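Local structure of phage terminase large subunit (Thermus phage P7426, 7KS4) at residues F150-W164 with W178-F191. The protein probably acts as the ATP-driven motor that packs viral DNA into empty capsids and as the nuclease that cuts the genome, this construct being its N-terminal ATPase domain. Residues are numbered along the deposited sequence; the frame is centred on the assembly and turned at random. Where two conformers were deposited one is given.
Sequences FVILDEAAMIPFSVW and WALIISTPKGLNWF
F150-L153 and W178-S183 run as adjacent parallel strands, axes 4.8 Å apart and 10° off parallel, joined by a ladder in which V151 N donates to W178 O and L180 N to V151 O. Helix 161-175 links them in a beta-alpha-beta crossover of the P-loop ATPase core, and 150-155 is the predicted Walker B motif. At the start of the ladder F150 CB sits over the W178 six-membered ring, 3.4 Å from its centroid, while W178 NE1 hydrogen-bonds to E59. Past the strands the predicted catalytic E155 grips T184 with both carboxylate oxygens: T184 N donates almost straight (176°) to OE2 at 2.8 Å, and T184 OG1 to OE1. K186 NZ makes only a long salt bridge to OE1; its main partner is E252, in a second salt bridge. D154 OD2 accepts a hydrogen bond from Q77 NE2, and its side chain comes within about 3 Å of the bound magnesium. S183 OG accepts from A157 N at 2.9 Å and donates to T184 O, tying the 3-10 turn to the strand end. F161, W164 and W190 form an aromatic cluster: F161 CA lies over the W190 pyrrole face, and W190 NE1 donates to I159 O at 2.8 Å, 24° out of the indole plane.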
ATOM      1  N   PHE A 150      -7.606  -2.654   7.402  1.00 30.50           N
ATOM      2  CA  PHE A 150      -6.740  -1.906   6.505  1.00 29.69           C
ATOM      3  C   PHE A 150      -6.795  -2.539   5.125  1.00 29.76           C
ATOM      4  O   PHE A 150      -7.101  -3.724   4.974  1.00 29.34           O
ATOM      5  CB  PHE A 150      -5.295  -1.848   7.022  1.00 30.22           C
ATOM      6  CG  PHE A 150      -4.591  -3.186   7.057  1.00 31.37           C
ATOM      7  CD1 PHE A 150      -3.695  -3.540   6.051  1.00 31.60           C
ATOM      8  CD2 PHE A 150      -4.798  -4.074   8.102  1.00 33.39           C
ATOM      9  CE1 PHE A 150      -3.028  -4.760   6.076  1.00 32.72           C
ATOM     10  CE2 PHE A 150      -4.121  -5.305   8.139  1.00 34.92           C
ATOM     11  CZ  PHE A 150      -3.239  -5.642   7.122  1.00 34.07           C
ATOM     12  N   VAL A 151      -6.481  -1.732   4.117  1.00 28.54           N
ATOM     13  CA  VAL A 151      -6.444  -2.218   2.744  1.00 30.13           C
ATOM     14  C   VAL A 151      -5.366  -1.457   1.999  1.00 28.29           C
ATOM     15  O   VAL A 151      -5.146  -0.266   2.241  1.00 26.43           O
ATOM     16  CB  VAL A 151      -7.811  -2.075   2.041  1.00 32.79           C
ATOM     17  CG1 VAL A 151      -8.215  -0.608   1.937  1.00 32.06           C
ATOM     18  CG2 VAL A 151      -7.768  -2.715   0.671  1.00 34.31           C
ATOM     19  N   ILE A 152      -4.677  -2.164   1.108  1.00 28.05           N
ATOM     20  CA  ILE A 152      -3.712  -1.571   0.193  1.00 29.55           C
ATOM     21  C   ILE A 152      -4.226  -1.782  -1.219  1.00 30.00           C
ATOM     22  O   ILE A 152      -4.540  -2.915  -1.605  1.00 31.57           O
ATOM     23  CB  ILE A 152      -2.316  -2.199   0.363  1.00 29.72           C
ATOM     24  CG1 ILE A 152      -1.815  -1.983   1.790  1.00 29.71           C
ATOM     25  CG2 ILE A 152      -1.344  -1.615  -0.666  1.00 29.87           C
ATOM     26  CD1 ILE A 152      -0.835  -3.055   2.265  1.00 30.40           C
ATOM     27  N   LEU A 153      -4.320  -0.694  -1.983  1.00 30.02           N
ATOM     28  CA  LEU A 153      -4.646  -0.759  -3.404  1.00 32.14           C
ATOM     29  C   LEU A 153      -3.362  -0.475  -4.165  1.00 32.18           C
ATOM     30  O   LEU A 153      -2.823   0.634  -4.088  1.00 32.38           O
ATOM     31  CB  LEU A 153      -5.739   0.236  -3.795  1.00 32.22           C
ATOM     32  CG  LEU A 153      -7.181  -0.201  -3.543  1.00 34.13           C
ATOM     33  CD1 LEU A 153      -7.480  -0.257  -2.065  1.00 34.73           C
ATOM     34  CD2 LEU A 153      -8.154   0.735  -4.254  1.00 34.69           C
ATOM     35  N   ASP A 154      -2.875  -1.477  -4.886  1.00 32.94           N
ATOM     36  CA  ASP A 154      -1.664  -1.356  -5.685  1.00 34.38           C
ATOM     37  C   ASP A 154      -2.052  -1.102  -7.135  1.00 33.40           C
ATOM     38  O   ASP A 154      -3.021  -1.677  -7.635  1.00 32.35           O
ATOM     39  CB  ASP A 154      -0.814  -2.619  -5.572  1.00 37.79           C
ATOM     40  CG  ASP A 154       0.578  -2.445  -6.150  1.00 40.70           C
ATOM     41  OD1 ASP A 154       1.072  -1.300  -6.208  1.00 40.18           O
ATOM     42  OD2 ASP A 154       1.179  -3.461  -6.536  1.00 44.21           O
ATOM     43  N   GLU A 155      -1.299  -0.232  -7.802  1.00 35.57           N
ATOM     44  CA  GLU A 155      -1.671   0.284  -9.125  1.00 38.22           C
ATOM     45  C   GLU A 155      -3.159   0.631  -9.166  1.00 35.46           C
ATOM     46  O   GLU A 155      -3.918   0.224 -10.055  1.00 36.41           O
ATOM     47  CB  GLU A 155      -1.285  -0.695 -10.229  1.00 43.57           C
ATOM     48  CG  GLU A 155       0.160  -0.498 -10.707  1.00 47.80           C
ATOM     49  CD  GLU A 155       0.424   0.930 -11.196  1.00 47.59           C
ATOM     50  OE1 GLU A 155      -0.149   1.333 -12.233  1.00 51.34           O
ATOM     51  OE2 GLU A 155       1.178   1.660 -10.521  1.00 46.75           O
ATOM     52  N   ALA A 156      -3.555   1.434  -8.180  1.00 31.26           N
ATOM     53  CA  ALA A 156      -4.956   1.784  -7.988  1.00 29.64           C
ATOM     54  C   ALA A 156      -5.558   2.489  -9.197  1.00 31.31           C
ATOM     55  O   ALA A 156      -6.751   2.328  -9.473  1.00 30.90           O
ATOM     56  CB  ALA A 156      -5.090   2.673  -6.755  1.00 28.03           C
ATOM     57  N   ALA A 157      -4.772   3.297  -9.914  1.00 33.72           N
ATOM     58  CA  ALA A 157      -5.335   4.033 -11.043  1.00 35.64           C
ATOM     59  C   ALA A 157      -5.807   3.103 -12.149  1.00 37.51           C
ATOM     60  O   ALA A 157      -6.578   3.527 -13.019  1.00 38.15           O
ATOM     61  CB  ALA A 157      -4.314   5.031 -11.592  1.00 35.84           C
ATOM     62  N   MET A 158      -5.364   1.847 -12.134  1.00 37.18           N
ATOM     63  CA  MET A 158      -5.820   0.840 -13.076  1.00 40.69           C
ATOM     64  C   MET A 158      -6.952  -0.019 -12.523  1.00 39.21           C
ATOM     65  O   MET A 158      -7.440  -0.905 -13.231  1.00 40.07           O
ATOM     66  CB  MET A 158      -4.642  -0.051 -13.489  1.00 46.29           C
ATOM     67  CG  MET A 158      -3.650   0.646 -14.403  1.00 51.55           C
ATOM     68  SD  MET A 158      -4.370   1.033 -16.016  1.00 57.54           S
ATOM     69  CE  MET A 158      -4.401  -0.587 -16.782  1.00 61.55           C
ATOM     70  N   ILE A 159      -7.388   0.223 -11.295  1.00 36.68           N
ATOM     71  CA  ILE A 159      -8.494  -0.511 -10.687  1.00 37.10           C
ATOM     72  C   ILE A 159      -9.777   0.288 -10.917  1.00 36.01           C
ATOM     73  O   ILE A 159      -9.790   1.490 -10.632  1.00 34.71           O
ATOM     74  CB  ILE A 159      -8.256  -0.742  -9.183  1.00 36.70           C
ATOM     75  CG1 ILE A 159      -7.041  -1.658  -8.974  1.00 38.21           C
ATOM     76  CG2 ILE A 159      -9.491  -1.344  -8.519  1.00 35.94           C
ATOM     77  CD1 ILE A 159      -6.620  -1.814  -7.528  1.00 37.94           C
ATOM     78  N   PRO A 160     -10.849  -0.324 -11.410  1.00 37.92           N
ATOM     79  CA  PRO A 160     -12.096   0.433 -11.603  1.00 37.85           C
ATOM     80  C   PRO A 160     -12.598   1.025 -10.293  1.00 36.00           C
ATOM     81  O   PRO A 160     -12.576   0.372  -9.248  1.00 34.67           O
ATOM     82  CB  PRO A 160     -13.068  -0.615 -12.158  1.00 40.05           C
ATOM     83  CG  PRO A 160     -12.201  -1.674 -12.749  1.00 41.29           C
ATOM     84  CD  PRO A 160     -10.969  -1.712 -11.892  1.00 40.14           C
ATOM     85  N   PHE A 161     -13.069   2.277 -10.360  1.00 35.32           N
ATOM     86  CA  PHE A 161     -13.576   2.937  -9.160  1.00 34.35           C
ATOM     87  C   PHE A 161     -14.608   2.083  -8.441  1.00 35.71           C
ATOM     88  O   PHE A 161     -14.690   2.112  -7.207  1.00 35.08           O
ATOM     89  CB  PHE A 161     -14.198   4.291  -9.507  1.00 33.41           C
ATOM     90  CG  PHE A 161     -14.703   5.036  -8.306  1.00 32.57           C
ATOM     91  CD1 PHE A 161     -13.826   5.444  -7.316  1.00 31.06           C
ATOM     92  CD2 PHE A 161     -16.053   5.310  -8.157  1.00 33.60           C
ATOM     93  CE1 PHE A 161     -14.277   6.118  -6.202  1.00 30.61           C
ATOM     94  CE2 PHE A 161     -16.512   5.991  -7.047  1.00 32.54           C
ATOM     95  CZ  PHE A 161     -15.620   6.395  -6.065  1.00 29.68           C
ATOM     96  N   SER A 162     -15.400   1.317  -9.195  1.00 39.19           N
ATOM     97  CA  SER A 162     -16.470   0.523  -8.601  1.00 42.73           C
ATOM     98  C   SER A 162     -15.929  -0.477  -7.587  1.00 43.93           C
ATOM     99  O   SER A 162     -16.582  -0.759  -6.575  1.00 45.18           O
ATOM    100  CB  SER A 162     -17.249  -0.204  -9.696  1.00 46.18           C
ATOM    101  OG  SER A 162     -16.393  -1.029 -10.465  1.00 48.00           O
ATOM    102  N   VAL A 163     -14.751  -1.044  -7.846  1.00 44.00           N
ATOM    103  CA  VAL A 163     -14.141  -1.930  -6.858  1.00 44.81           C
ATOM    104  C   VAL A 163     -13.973  -1.194  -5.535  1.00 42.90           C
ATOM    105  O   VAL A 163     -14.306  -1.720  -4.466  1.00 41.73           O
ATOM    106  CB  VAL A 163     -12.805  -2.488  -7.385  1.00 46.70           C
ATOM    107  CG1 VAL A 163     -12.157  -3.408  -6.357  1.00 48.41           C
ATOM    108  CG2 VAL A 163     -13.023  -3.248  -8.695  1.00 49.17           C
ATOM    109  N   TRP A 164     -13.493   0.050  -5.586  1.00 41.46           N
ATOM    110  CA  TRP A 164     -13.367   0.836  -4.364  1.00 39.18           C
ATOM    111  C   TRP A 164     -14.738   1.156  -3.773  1.00 40.26           C
ATOM    112  O   TRP A 164     -15.033   0.806  -2.624  1.00 41.46           O
ATOM    113  CB  TRP A 164     -12.590   2.131  -4.638  1.00 37.01           C
ATOM    114  CG  TRP A 164     -12.681   3.073  -3.481  1.00 35.87           C
ATOM    115  CD1 TRP A 164     -13.525   4.137  -3.359  1.00 35.38           C
ATOM    116  CD2 TRP A 164     -11.935   3.010  -2.259  1.00 35.56           C
ATOM    117  NE1 TRP A 164     -13.343   4.748  -2.146  1.00 35.86           N
ATOM    118  CE2 TRP A 164     -12.372   4.075  -1.450  1.00 35.18           C
ATOM    119  CE3 TRP A 164     -10.940   2.155  -1.771  1.00 34.81           C
ATOM    120  CZ2 TRP A 164     -11.847   4.313  -0.185  1.00 35.12           C
ATOM    121  CZ3 TRP A 164     -10.421   2.393  -0.519  1.00 34.93           C
ATOM    122  CH2 TRP A 164     -10.872   3.465   0.264  1.00 34.85           C
ATOM    123  N   TRP A 178      -8.154   1.896   7.623  1.00 28.65           N
ATOM    124  CA  TRP A 178      -7.391   2.807   6.789  1.00 28.57           C
ATOM    125  C   TRP A 178      -7.087   2.178   5.440  1.00 27.61           C
ATOM    126  O   TRP A 178      -7.132   0.960   5.260  1.00 26.50           O
ATOM    127  CB  TRP A 178      -6.092   3.254   7.471  1.00 27.17           C
ATOM    128  CG  TRP A 178      -5.093   2.190   7.892  1.00 27.21           C
ATOM    129  CD1 TRP A 178      -4.878   1.738   9.168  1.00 28.57           C
ATOM    130  CD2 TRP A 178      -4.144   1.503   7.061  1.00 27.40           C
ATOM    131  NE1 TRP A 178      -3.862   0.816   9.179  1.00 29.56           N
ATOM    132  CE2 TRP A 178      -3.393   0.652   7.900  1.00 28.92           C
ATOM    133  CE3 TRP A 178      -3.858   1.519   5.689  1.00 27.10           C
ATOM    134  CZ2 TRP A 178      -2.399  -0.187   7.413  1.00 28.34           C
ATOM    135  CZ3 TRP A 178      -2.866   0.695   5.209  1.00 28.28           C
ATOM    136  CH2 TRP A 178      -2.139  -0.146   6.070  1.00 28.49           C
ATOM    137  N   ALA A 179      -6.803   3.050   4.479  1.00 25.67           N
ATOM    138  CA  ALA A 179      -6.499   2.647   3.120  1.00 25.35           C
ATOM    139  C   ALA A 179      -5.218   3.335   2.708  1.00 24.89           C
ATOM    140  O   ALA A 179      -5.053   4.537   2.953  1.00 26.04           O
ATOM    141  CB  ALA A 179      -7.621   3.015   2.149  1.00 26.34           C
ATOM    142  N   LEU A 180      -4.321   2.568   2.103  1.00 24.61           N
ATOM    143  CA  LEU A 180      -3.142   3.083   1.420  1.00 26.21           C
ATOM    144  C   LEU A 180      -3.335   2.832  -0.072  1.00 25.72           C
ATOM    145  O   LEU A 180      -3.328   1.683  -0.520  1.00 24.67           O
ATOM    146  CB  LEU A 180      -1.880   2.413   1.951  1.00 25.98           C
ATOM    147  CG  LEU A 180      -0.567   2.788   1.278  1.00 25.98           C
ATOM    148  CD1 LEU A 180      -0.300   4.290   1.345  1.00 26.81           C
ATOM    149  CD2 LEU A 180       0.556   1.991   1.938  1.00 25.76           C
ATOM    150  N   ILE A 181      -3.508   3.910  -0.831  1.00 24.65           N
ATOM    151  CA  ILE A 181      -3.908   3.866  -2.234  1.00 26.50           C
ATOM    152  C   ILE A 181      -2.722   4.365  -3.038  1.00 26.61           C
ATOM    153  O   ILE A 181      -2.409   5.559  -3.016  1.00 27.94           O
ATOM    154  CB  ILE A 181      -5.159   4.717  -2.479  1.00 26.34           C
ATOM    155  CG1 ILE A 181      -6.284   4.237  -1.550  1.00 25.96           C
ATOM    156  CG2 ILE A 181      -5.591   4.663  -3.944  1.00 27.23           C
ATOM    157  CD1 ILE A 181      -7.496   5.156  -1.525  1.00 27.90           C
ATOM    158  N   ILE A 182      -2.074   3.462  -3.761  1.00 28.46           N
ATOM    159  CA  ILE A 182      -0.781   3.732  -4.378  0.63 30.40           C
ATOM    160  C   ILE A 182      -0.859   3.378  -5.855  1.00 30.93           C
ATOM    161  O   ILE A 182      -1.452   2.365  -6.234  1.00 32.46           O
ATOM    162  CB  ILE A 182       0.362   2.953  -3.681  0.63 31.14           C
ATOM    163  CG1 ILE A 182       0.142   1.444  -3.780  0.63 32.52           C
ATOM    164  CG2 ILE A 182       0.443   3.362  -2.228  0.63 31.54           C
ATOM    165  CD1 ILE A 182       1.201   0.602  -3.075  0.63 34.33           C
ATOM    166  N   SER A 183      -0.262   4.221  -6.695  1.00 31.04           N
ATOM    167  CA  SER A 183      -0.303   3.951  -8.126  1.00 30.35           C
ATOM    168  C   SER A 183       0.635   4.883  -8.875  1.00 30.26           C
ATOM    169  O   SER A 183       0.931   5.989  -8.417  1.00 30.21           O
ATOM    170  CB  SER A 183      -1.724   4.128  -8.683  1.00 31.45           C
ATOM    171  OG  SER A 183      -1.849   3.569  -9.981  1.00 32.57           O
ATOM    172  N   THR A 184       1.090   4.426 -10.031  1.00 31.32           N
ATOM    173  CA  THR A 184       1.466   5.398 -11.042  1.00 33.44           C
ATOM    174  C   THR A 184       0.190   5.930 -11.687  1.00 32.78           C
ATOM    175  O   THR A 184      -0.794   5.195 -11.794  1.00 34.21           O
ATOM    176  CB  THR A 184       2.361   4.771 -12.107  1.00 36.64           C
ATOM    177  OG1 THR A 184       1.630   3.747 -12.788  1.00 38.38           O
ATOM    178  CG2 THR A 184       3.610   4.168 -11.473  1.00 37.18           C
ATOM    179  N   PRO A 185       0.153   7.200 -12.077  1.00 33.34           N
ATOM    180  CA  PRO A 185      -1.117   7.786 -12.522  1.00 35.40           C
ATOM    181  C   PRO A 185      -1.528   7.298 -13.904  1.00 38.77           C
ATOM    182  O   PRO A 185      -0.694   6.935 -14.740  1.00 39.50           O
ATOM    183  CB  PRO A 185      -0.833   9.292 -12.524  1.00 37.22           C
ATOM    184  CG  PRO A 185       0.642   9.396 -12.714  1.00 36.70           C
ATOM    185  CD  PRO A 185       1.228   8.203 -12.009  1.00 34.19           C
ATOM    186  N   LYS A 186      -2.838   7.316 -14.147  1.00 38.71           N
ATOM    187  CA  LYS A 186      -3.402   6.872 -15.418  1.00 41.29           C
ATOM    188  C   LYS A 186      -4.453   7.873 -15.890  1.00 40.66           C
ATOM    189  O   LYS A 186      -5.587   7.524 -16.225  1.00 41.43           O
ATOM    190  CB  LYS A 186      -3.974   5.463 -15.284  1.00 44.06           C
ATOM    191  CG  LYS A 186      -3.256   4.430 -16.125  1.00 49.06           C
ATOM    192  CD  LYS A 186      -1.904   4.087 -15.546  1.00 50.30           C
ATOM    193  CE  LYS A 186      -1.243   2.973 -16.321  1.00 52.78           C
ATOM    194  NZ  LYS A 186       0.080   2.630 -15.748  1.00 54.71           N
ATOM    195  N   GLY A 187      -4.079   9.139 -15.909  1.00 37.54           N
ATOM    196  CA  GLY A 187      -4.979  10.177 -16.357  1.00 37.21           C
ATOM    197  C   GLY A 187      -5.854  10.719 -15.244  1.00 34.38           C
ATOM    198  O   GLY A 187      -5.638  10.498 -14.046  1.00 32.45           O
ATOM    199  N   LEU A 188      -6.884  11.445 -15.668  1.00 36.13           N
ATOM    200  CA  LEU A 188      -7.761  12.151 -14.737  1.00 35.84           C
ATOM    201  C   LEU A 188      -8.974  11.273 -14.445  1.00 34.08           C
ATOM    202  O   LEU A 188     -10.078  11.474 -14.961  1.00 33.34           O
ATOM    203  CB  LEU A 188      -8.154  13.505 -15.308  1.00 37.79           C
ATOM    204  CG  LEU A 188      -6.962  14.350 -15.756  1.00 40.34           C
ATOM    205  CD1 LEU A 188      -7.448  15.653 -16.355  1.00 42.58           C
ATOM    206  CD2 LEU A 188      -6.003  14.621 -14.597  1.00 40.72           C
ATOM    207  N   ASN A 189      -8.746  10.277 -13.588  1.00 31.49           N
ATOM    208  CA  ASN A 189      -9.782   9.348 -13.163  1.00 32.21           C
ATOM    209  C   ASN A 189      -9.938   9.406 -11.648  1.00 32.23           C
ATOM    210  O   ASN A 189      -9.509  10.377 -11.018  1.00 32.58           O
ATOM    211  CB  ASN A 189      -9.453   7.931 -13.634  1.00 32.87           C
ATOM    212  CG  ASN A 189      -8.200   7.365 -12.986  1.00 33.01           C
ATOM    213  OD1 ASN A 189      -7.578   7.989 -12.123  1.00 31.26           O
ATOM    214  ND2 ASN A 189      -7.816   6.176 -13.422  1.00 34.27           N
ATOM    215  N   TRP A 190     -10.560   8.387 -11.049  1.00 31.63           N
ATOM    216  CA  TRP A 190     -10.852   8.455  -9.622  1.00 30.86           C
ATOM    217  C   TRP A 190      -9.586   8.595  -8.784  1.00 30.66           C
ATOM    218  O   TRP A 190      -9.612   9.244  -7.735  1.00 30.98           O
ATOM    219  CB  TRP A 190     -11.652   7.224  -9.184  1.00 31.86           C
ATOM    220  CG  TRP A 190     -10.839   5.979  -9.030  1.00 31.46           C
ATOM    221  CD1 TRP A 190     -10.501   5.094 -10.011  1.00 32.24           C
ATOM    222  CD2 TRP A 190     -10.274   5.475  -7.818  1.00 30.40           C
ATOM    223  NE1 TRP A 190      -9.758   4.064  -9.483  1.00 32.20           N
ATOM    224  CE2 TRP A 190      -9.608   4.272  -8.137  1.00 32.36           C
ATOM    225  CE3 TRP A 190     -10.269   5.917  -6.494  1.00 30.18           C
ATOM    226  CZ2 TRP A 190      -8.936   3.510  -7.181  1.00 32.10           C
ATOM    227  CZ3 TRP A 190      -9.606   5.155  -5.539  1.00 32.33           C
ATOM    228  CH2 TRP A 190      -8.950   3.965  -5.890  1.00 32.39           C
ATOM    229  N   PHE A 191      -8.469   8.005  -9.228  1.00 30.02           N
ATOM    230  CA  PHE A 191      -7.232   8.101  -8.455  1.00 29.19           C
ATOM    231  C   PHE A 191      -6.734   9.537  -8.399  1.00 29.90           C
ATOM    232  O   PHE A 191      -6.215   9.983  -7.369  1.00 29.59           O
ATOM    233  CB  PHE A 191      -6.173   7.182  -9.058  1.00 29.55           C
ATOM    234  CG  PHE A 191      -4.834   7.267  -8.385  1.00 30.24           C
ATOM    235  CD1 PHE A 191      -4.605   6.614  -7.187  1.00 30.23           C
ATOM    236  CD2 PHE A 191      -3.796   7.981  -8.965  1.00 30.79           C
ATOM    237  CE1 PHE A 191      -3.373   6.685  -6.567  1.00 30.91           C
ATOM    238  CE2 PHE A 191      -2.554   8.053  -8.349  1.00 31.89           C
ATOM    239  CZ  PHE A 191      -2.342   7.401  -7.150  1.00 32.01           C
TER